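PDB 5UL3: 4'-phospho-dehydrooxetanocin synthase from Bacillus megaterium, which catalyses the oxidative ring contraction of dAMP to an oxetane aldehyde in oxetanocin A biosynthesis, using cobalamin, a [4Fe-4S] cluster and S-adenosylmethionine. Local coordinates for residues I24-P28 with S29-K33; Q168-K171 with N172-D175; F639-K642 with Y643-N647. One frame throughout, in Å; residues are numbered along the deposited sequence.

Contact 1. Residues I24-P28 with S29-K33; sequences IWLKP and SEIEK
Leu26 and Ile31 form a hydrophobic staple at the start of helix 28-39, the apolar clasp in which the residue before the N-cap reaches over the first turn to the fourth helical residue. Lys27 is the N-cap and Pro28 opens the helix. The two side chains cross at about a right angle, with Leu26 CD1 3.9 Å from Ile31 CD1. Leu26 holds CG beside its own backbone N (chi1 -58°), which turns both methyls toward the first helical turn, Leu26 CD2 lying 3.7 Å from Glu30 CG. Glu30 thus lends its aliphatic part to the same apolar patch; its chain then bends at chi2, and the carboxylate OE2 forms a salt bridge with Arg34.

Beneath the staple, the carbonyl of Lys27 starts the helical bonding. Ile31 N donates to Lys27 O over 3.0 Å in a nearly straight bond (168°), while Glu30 N adds a weak, bent one at 2.9 Å to the same oxygen. Ile31 is buried against Ile20 and Phe21 of helix 7-21 and Val52 of strand 49-53, so the staple anchors in the packing between two helices and a sheet. Just upstream, Trp25 stacks on His351 and meets Phe352 edge-to-face, tying this loop to the end of helix 335-351. One residue farther along the helix, Glu32 N donates to Pro28 O at 2.8 Å, and Glu32 CB sits 3.4 Å from that same oxygen.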
loop_
_atom_site.group_PDB
_atom_site.type_symbol
_atom_site.label_atom_id
_atom_site.label_comp_id
_atom_site.label_asym_id
_atom_site.label_seq_id
_atom_site.Cartn_x
_atom_site.Cartn_y
_atom_site.Cartn_z
ATOM N N ILE A 24 17.340 5.667 -16.376
ATOM C CA ILE A 24 17.279 5.451 -14.933
ATOM C C ILE A 24 16.716 4.093 -14.545
ATOM O O ILE A 24 16.753 3.736 -13.365
ATOM C CB ILE A 24 16.476 6.584 -14.261
ATOM C CG1 ILE A 24 15.042 6.636 -14.802
ATOM C CG2 ILE A 24 17.173 7.901 -14.475
ATOM C CD1 ILE A 24 14.150 7.673 -14.083
ATOM N N TRP A 25 16.236 3.303 -15.508
ATOM C CA TRP A 25 15.810 1.939 -15.222
ATOM C C TRP A 25 16.960 0.944 -15.188
ATOM O O TRP A 25 16.778 -0.171 -14.691
ATOM C CB TRP A 25 14.798 1.481 -16.265
ATOM C CG TRP A 25 15.253 1.805 -17.633
ATOM C CD1 TRP A 25 16.031 1.026 -18.448
ATOM C CD2 TRP A 25 14.993 3.010 -18.353
ATOM N NE1 TRP A 25 16.265 1.675 -19.628
ATOM C CE2 TRP A 25 15.643 2.897 -19.598
ATOM C CE3 TRP A 25 14.275 4.175 -18.069
ATOM C CZ2 TRP A 25 15.587 3.898 -20.561
ATOM C CZ3 TRP A 25 14.221 5.171 -19.015
ATOM C CH2 TRP A 25 14.876 5.028 -20.257
ATOM N N LEU A 26 18.129 1.294 -15.718
ATOM C CA LEU A 26 19.225 0.341 -15.705
ATOM C C LEU A 26 19.809 0.239 -14.306
ATOM O O LEU A 26 19.855 1.219 -13.558
ATOM C CB LEU A 26 20.315 0.763 -16.690
ATOM C CG LEU A 26 19.905 0.937 -18.150
ATOM C CD1 LEU A 26 21.047 1.585 -18.936
ATOM C CD2 LEU A 26 19.496 -0.422 -18.740
ATOM N N LYS A 27 20.260 -0.961 -13.960
ATOM C CA LYS A 27 20.918 -1.182 -12.683
ATOM C C LYS A 27 22.316 -0.571 -12.707
ATOM O O LYS A 27 22.907 -0.393 -13.777
ATOM C CB LYS A 27 20.984 -2.680 -12.391
ATOM C CG LYS A 27 19.757 -3.435 -12.905
ATOM C CD LYS A 27 19.651 -4.831 -12.309
ATOM C CE LYS A 27 18.219 -5.346 -12.368
ATOM N NZ LYS A 27 18.025 -6.551 -11.506
ATOM N N PRO A 28 22.864 -0.230 -11.536
ATOM C CA PRO A 28 24.152 0.482 -11.524
ATOM C C PRO A 28 25.286 -0.284 -12.195
ATOM O O PRO A 28 26.182 0.349 -12.764
ATOM C CB PRO A 28 24.408 0.713 -10.024
ATOM C CG PRO A 28 23.015 0.790 -9.428
ATOM C CD PRO A 28 22.238 -0.267 -10.195
ATOM N N SER A 29 25.271 -1.622 -12.162
ATOM C CA SER A 29 26.298 -2.392 -12.858
ATOM C C SER A 29 26.192 -2.223 -14.369
ATOM O O SER A 29 27.213 -2.177 -15.067
ATOM C CB SER A 29 26.201 -3.868 -12.478
ATOM O OG SER A 29 26.619 -4.073 -11.140
ATOM N N GLU A 30 24.966 -2.138 -14.894
ATOM C CA GLU A 30 24.780 -1.920 -16.328
ATOM C C GLU A 30 25.154 -0.494 -16.719
ATOM O O GLU A 30 25.746 -0.267 -17.783
ATOM C CB GLU A 30 23.336 -2.237 -16.723
ATOM C CG GLU A 30 22.928 -1.747 -18.124
ATOM C CD GLU A 30 23.672 -2.444 -19.268
ATOM O OE1 GLU A 30 24.010 -3.645 -19.137
ATOM O OE2 GLU A 30 23.915 -1.783 -20.306
ATOM N N ILE A 31 24.822 0.482 -15.873
ATOM C CA ILE A 31 25.322 1.837 -16.085
ATOM C C ILE A 31 26.844 1.840 -16.092
ATOM O O ILE A 31 27.477 2.479 -16.944
ATOM C CB ILE A 31 24.759 2.790 -15.008
ATOM C CG1 ILE A 31 23.231 2.898 -15.122
ATOM C CG2 ILE A 31 25.439 4.172 -15.081
ATOM C CD1 ILE A 31 22.742 3.823 -16.219
ATOM N N GLU A 32 27.455 1.115 -15.152
ATOM C CA GLU A 32 28.915 1.106 -15.080
ATOM C C GLU A 32 29.515 0.473 -16.332
ATOM O O GLU A 32 30.522 0.964 -16.863
ATOM C CB GLU A 32 29.387 0.385 -13.808
ATOM C CG GLU A 32 29.513 1.334 -12.592
ATOM C CD GLU A 32 29.652 0.633 -11.248
ATOM O OE1 GLU A 32 29.580 -0.615 -11.228
ATOM O OE2 GLU A 32 29.826 1.339 -10.208
ATOM N N LYS A 33 28.889 -0.595 -16.837
ATOM C CA LYS A 33 29.338 -1.218 -18.080
ATOM C C LYS A 33 29.397 -0.203 -19.207
ATOM O O LYS A 33 30.400 -0.109 -19.925
ATOM C CB LYS A 33 28.412 -2.377 -18.460
ATOM C CG LYS A 33 28.840 -3.106 -19.747
ATOM C CD LYS A 33 27.698 -3.879 -20.407
ATOM C CE LYS A 33 27.583 -5.307 -19.892
ATOM N NZ LYS A 33 26.471 -6.055 -20.559
#

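Contact 2. Residues Q168-K171 with N172-D175; sequences QIIK and NLLD
Ile169 and Leu173 run alongside each other in a common direction on the inner face of helix 166-176 in the cobalamin-binding Rossmann fold. Their facing methyls, Ile169 CG2 and Leu173 CD1, are 4.0 Å apart. A second isoleucine approaches the same methyl obliquely, Ile170 CD1 standing 4.2 Å from Leu173 CD1, so this one branch of Leu173 serves both neighbours. With CG held beside the backbone N (chi1 -66°), the Leu173 side chain runs back along the helix over the preceding turn, and its CG lies 3.4 Å from Ile169 O.

The next shell is the backbone ladder that fixes this spacing. Leu173 N donates to Ile169 O, and Leu174 N to Ile170 O, both at 2.9 Å; Asn172 and Asp175 make the matching bonds to Gln168 and Lys171.

Farther out, the helix belongs to a beta-alpha-beta crossover from strand 154-159 to strand 180-184, passing over strand 119-124, which lies between them in the sheet. Ile169 rests on Val123 and Ile158, Leu173 on Thr121, and helix 190-205 packs alongside through Ile196, Leu199 and Ile200. The cofactor is not touched: the Leu173 side chain stays about 11 Å from cobalamin at their nearest atoms. On the flank beside Ile170, Leu174 folds back in the same manner, bringing its CG to 3.3 Å from Ile170 O.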
loop_
_atom_site.group_PDB
_atom_site.type_symbol
_atom_site.label_atom_id
_atom_site.label_comp_id
_atom_site.label_asym_id
_atom_site.label_seq_id
_atom_site.Cartn_x
_atom_site.Cartn_y
_atom_site.Cartn_z
ATOM N N GLN A 168 17.659 -18.808 -5.277
ATOM C CA GLN A 168 18.259 -17.773 -6.112
ATOM C C GLN A 168 18.714 -16.583 -5.271
ATOM O O GLN A 168 19.731 -15.950 -5.583
ATOM C CB GLN A 168 17.279 -17.333 -7.200
ATOM C CG GLN A 168 17.028 -18.427 -8.245
ATOM C CD GLN A 168 15.981 -18.044 -9.281
ATOM O OE1 GLN A 168 14.955 -17.438 -8.963
ATOM N NE2 GLN A 168 16.235 -18.411 -10.533
ATOM N N ILE A 169 17.976 -16.256 -4.210
ATOM C CA ILE A 169 18.431 -15.196 -3.305
ATOM C C ILE A 169 19.792 -15.548 -2.724
ATOM O O ILE A 169 20.727 -14.742 -2.761
ATOM C CB ILE A 169 17.409 -14.963 -2.185
ATOM C CG1 ILE A 169 16.136 -14.327 -2.757
ATOM C CG2 ILE A 169 18.054 -14.117 -1.063
ATOM C CD1 ILE A 169 14.940 -14.449 -1.828
ATOM N N ILE A 170 19.924 -16.769 -2.192
ATOM C CA ILE A 170 21.178 -17.165 -1.551
ATOM C C ILE A 170 22.318 -17.151 -2.560
ATOM O O ILE A 170 23.417 -16.656 -2.272
ATOM C CB ILE A 170 21.029 -18.542 -0.881
ATOM C CG1 ILE A 170 19.935 -18.507 0.186
ATOM C CG2 ILE A 170 22.364 -18.999 -0.299
ATOM C CD1 ILE A 170 20.215 -17.533 1.324
ATOM N N LYS A 171 22.072 -17.694 -3.759
ATOM C CA LYS A 171 23.066 -17.643 -4.827
ATOM C C LYS A 171 23.489 -16.211 -5.106
ATOM O O LYS A 171 24.685 -15.924 -5.271
ATOM C CB LYS A 171 22.500 -18.265 -6.110
ATOM C CG LYS A 171 22.482 -19.787 -6.178
ATOM C CD LYS A 171 22.147 -20.225 -7.614
ATOM C CE LYS A 171 22.994 -19.441 -8.629
ATOM N NZ LYS A 171 22.712 -19.741 -10.073
ATOM N N ASN A 172 22.513 -15.302 -5.178
ATOM C CA ASN A 172 22.800 -13.893 -5.421
ATOM C C ASN A 172 23.680 -13.313 -4.320
ATOM O O ASN A 172 24.624 -12.568 -4.600
ATOM C CB ASN A 172 21.478 -13.123 -5.532
ATOM C CG ASN A 172 21.662 -11.669 -5.940
ATOM O OD1 ASN A 172 22.428 -10.926 -5.331
ATOM N ND2 ASN A 172 20.934 -11.254 -6.974
ATOM N N LEU A 173 23.375 -13.637 -3.062
ATOM C CA LEU A 173 24.156 -13.114 -1.944
ATOM C C LEU A 173 25.595 -13.612 -1.992
ATOM O O LEU A 173 26.534 -12.854 -1.723
ATOM C CB LEU A 173 23.512 -13.513 -0.619
ATOM C CG LEU A 173 22.128 -12.909 -0.323
ATOM C CD1 LEU A 173 21.482 -13.560 0.896
ATOM C CD2 LEU A 173 22.260 -11.383 -0.109
ATOM N N LEU A 174 25.787 -14.901 -2.286
ATOM C CA LEU A 174 27.144 -15.426 -2.335
ATOM C C LEU A 174 27.957 -14.740 -3.418
ATOM O O LEU A 174 29.152 -14.491 -3.233
ATOM C CB LEU A 174 27.113 -16.942 -2.555
ATOM C CG LEU A 174 26.452 -17.784 -1.464
ATOM C CD1 LEU A 174 26.622 -19.271 -1.777
ATOM C CD2 LEU A 174 27.012 -17.463 -0.092
ATOM N N ASP A 175 27.312 -14.396 -4.539
ATOM C CA ASP A 175 28.009 -13.742 -5.639
ATOM C C ASP A 175 28.355 -12.295 -5.301
ATOM O O ASP A 175 29.470 -11.847 -5.573
ATOM C CB ASP A 175 27.152 -13.811 -6.904
ATOM C CG ASP A 175 27.794 -13.095 -8.093
ATOM O OD1 ASP A 175 28.859 -13.545 -8.556
ATOM O OD2 ASP A 175 27.227 -12.091 -8.569
#

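Contact 3. Residues F639-K642 with Y643-N647; sequences FLLK and YLVYN
Tyr643 N donates to Phe639 O at 2.8 Å, the first of four i to i+4 backbone bonds that span this buried piece of helix 620-648 in the C-terminal helix bundle. Leu644 N donates to Leu640 O, again at 2.8 Å, while Val645 and Tyr646 donate to Leu641 and Lys642.

Tyr643 O is gripped twice. Asn647 N binds it as the next rung, and Asn647 ND2 donates to Tyr643 O at 2.9 Å, from the face of the carbonyl plane opposite to that used by Asn647 N. The ND2 nitrogen also sits over the centre of the Tyr643 ring, 3.3 Å above its plane, an amide-aromatic contact. The tyrosine ring swings there because CG lies anti to the backbone N (chi1 -177°). Asn647 also shares backbone bonding with Gly679, and the Tyr643 ring meets Trp693 of helix 683-709.

Apolar branches pack along the same turns: Leu640 CD1 meets Leu644 CD1 at 4.0 Å, and Leu641 CD1 is equally far from Val645 CG2. Lys642 threads its chain past the edge of the Phe639 ring, with CD in the ring plane, and the NZ of this buried residue forms a salt bridge to Glu494. The chemistry implies two ways of meeting polar groups: the Asn647 amide is pinned within the helix by a carbonyl and an aromatic face, whereas the Lys642 charge is probably balanced by Glu494, from another part of the chain.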
loop_
_atom_site.group_PDB
_atom_site.type_symbol
_atom_site.label_atom_id
_atom_site.label_comp_id
_atom_site.label_asym_id
_atom_site.label_seq_id
_atom_site.Cartn_x
_atom_site.Cartn_y
_atom_site.Cartn_z
ATOM N N PHE A 639 -28.145 -8.698 1.317
ATOM C CA PHE A 639 -29.439 -8.956 1.922
ATOM C C PHE A 639 -29.463 -10.248 2.718
ATOM O O PHE A 639 -30.409 -10.463 3.486
ATOM C CB PHE A 639 -30.526 -8.918 0.851
ATOM C CG PHE A 639 -30.839 -7.529 0.397
ATOM C CD1 PHE A 639 -31.472 -6.639 1.254
ATOM C CD2 PHE A 639 -30.461 -7.089 -0.857
ATOM C CE1 PHE A 639 -31.745 -5.329 0.854
ATOM C CE2 PHE A 639 -30.719 -5.785 -1.259
ATOM C CZ PHE A 639 -31.362 -4.904 -0.408
ATOM N N LEU A 640 -28.429 -11.081 2.595
ATOM C CA LEU A 640 -28.250 -12.173 3.542
ATOM C C LEU A 640 -28.227 -11.653 4.972
ATOM O O LEU A 640 -28.946 -12.160 5.843
ATOM C CB LEU A 640 -26.959 -12.929 3.253
ATOM C CG LEU A 640 -26.491 -13.786 4.428
ATOM C CD1 LEU A 640 -27.390 -15.053 4.613
ATOM C CD2 LEU A 640 -25.024 -14.163 4.282
ATOM N N LEU A 641 -27.385 -10.648 5.240
ATOM C CA LEU A 641 -27.301 -10.122 6.597
ATOM C C LEU A 641 -28.608 -9.461 7.020
ATOM O O LEU A 641 -29.029 -9.589 8.177
ATOM C CB LEU A 641 -26.139 -9.140 6.724
ATOM C CG LEU A 641 -25.936 -8.626 8.143
ATOM C CD1 LEU A 641 -25.870 -9.801 9.108
ATOM C CD2 LEU A 641 -24.651 -7.794 8.210
ATOM N N LYS A 642 -29.265 -8.745 6.105
ATOM C CA LYS A 642 -30.555 -8.159 6.447
ATOM C C LYS A 642 -31.562 -9.252 6.791
ATOM O O LYS A 642 -32.349 -9.110 7.736
ATOM C CB LYS A 642 -31.062 -7.285 5.301
ATOM C CG LYS A 642 -32.236 -6.402 5.673
ATOM C CD LYS A 642 -32.624 -5.488 4.524
ATOM C CE LYS A 642 -33.400 -4.262 5.008
ATOM N NZ LYS A 642 -32.599 -3.232 5.773
ATOM N N TYR A 643 -31.491 -10.374 6.076
ATOM C CA TYR A 643 -32.365 -11.511 6.340
ATOM C C TYR A 643 -32.051 -12.161 7.685
ATOM O O TYR A 643 -32.969 -12.514 8.437
ATOM C CB TYR A 643 -32.224 -12.508 5.196
ATOM C CG TYR A 643 -33.122 -13.722 5.255
ATOM C CD1 TYR A 643 -34.493 -13.605 5.089
ATOM C CD2 TYR A 643 -32.587 -14.985 5.431
ATOM C CE1 TYR A 643 -35.317 -14.729 5.120
ATOM C CE2 TYR A 643 -33.401 -16.116 5.456
ATOM C CZ TYR A 643 -34.760 -15.980 5.307
ATOM O OH TYR A 643 -35.554 -17.105 5.345
ATOM N N LEU A 644 -30.763 -12.336 8.004
ATOM C CA LEU A 644 -30.398 -12.897 9.304
ATOM C C LEU A 644 -30.859 -12.002 10.452
ATOM O O LEU A 644 -31.399 -12.493 11.453
ATOM C CB LEU A 644 -28.886 -13.131 9.375
ATOM C CG LEU A 644 -28.315 -14.234 8.472
ATOM C CD1 LEU A 644 -26.783 -14.198 8.460
ATOM C CD2 LEU A 644 -28.799 -15.583 8.938
ATOM N N VAL A 645 -30.661 -10.686 10.327
ATOM C CA VAL A 645 -31.072 -9.759 11.380
ATOM C C VAL A 645 -32.594 -9.722 11.486
ATOM O O VAL A 645 -33.156 -9.614 12.586
ATOM C CB VAL A 645 -30.482 -8.357 11.124
ATOM C CG1 VAL A 645 -31.066 -7.311 12.104
ATOM C CG2 VAL A 645 -28.965 -8.389 11.246
ATOM N N TYR A 646 -33.283 -9.815 10.347
ATOM C CA TYR A 646 -34.741 -9.858 10.363
ATOM C C TYR A 646 -35.251 -11.065 11.137
ATOM O O TYR A 646 -36.223 -10.962 11.894
ATOM C CB TYR A 646 -35.293 -9.895 8.941
ATOM C CG TYR A 646 -36.802 -9.887 8.914
ATOM C CD1 TYR A 646 -37.508 -8.694 9.034
ATOM C CD2 TYR A 646 -37.525 -11.069 8.787
ATOM C CE1 TYR A 646 -38.891 -8.676 9.018
ATOM C CE2 TYR A 646 -38.910 -11.062 8.771
ATOM C CZ TYR A 646 -39.585 -9.863 8.886
ATOM O OH TYR A 646 -40.960 -9.849 8.875
ATOM N N ASN A 647 -34.615 -12.221 10.945
ATOM C CA ASN A 647 -35.068 -13.436 11.603
ATOM C C ASN A 647 -34.752 -13.430 13.088
ATOM O O ASN A 647 -35.311 -14.243 13.833
ATOM C CB ASN A 647 -34.448 -14.654 10.927
ATOM C CG ASN A 647 -35.254 -15.120 9.719
ATOM O OD1 ASN A 647 -36.315 -15.726 9.871
ATOM N ND2 ASN A 647 -34.758 -14.835 8.514
#

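Overall arrangement
Following the chain, the three contacts come in series: each is a local contact within one continuous stretch, made between residues three to five apart, so no long loop is closed, and none nests in or crosses another. Contact 1 starts helix 28-39 beside the N-terminal antiparallel sheet, and its loop leans on helix 335-351 of the radical SAM region. Contact 2 follows in the Rossmann domain, its centre about 19 Å from that of contact 1, where it joins helix 166-176 to the parallel strands and to helix 190-205. Contact 3 lies across the chain's centre, about 60 Å from contact 1 between centres, and ties helix 620-648 to helices 484-493, 652-664 and 683-709.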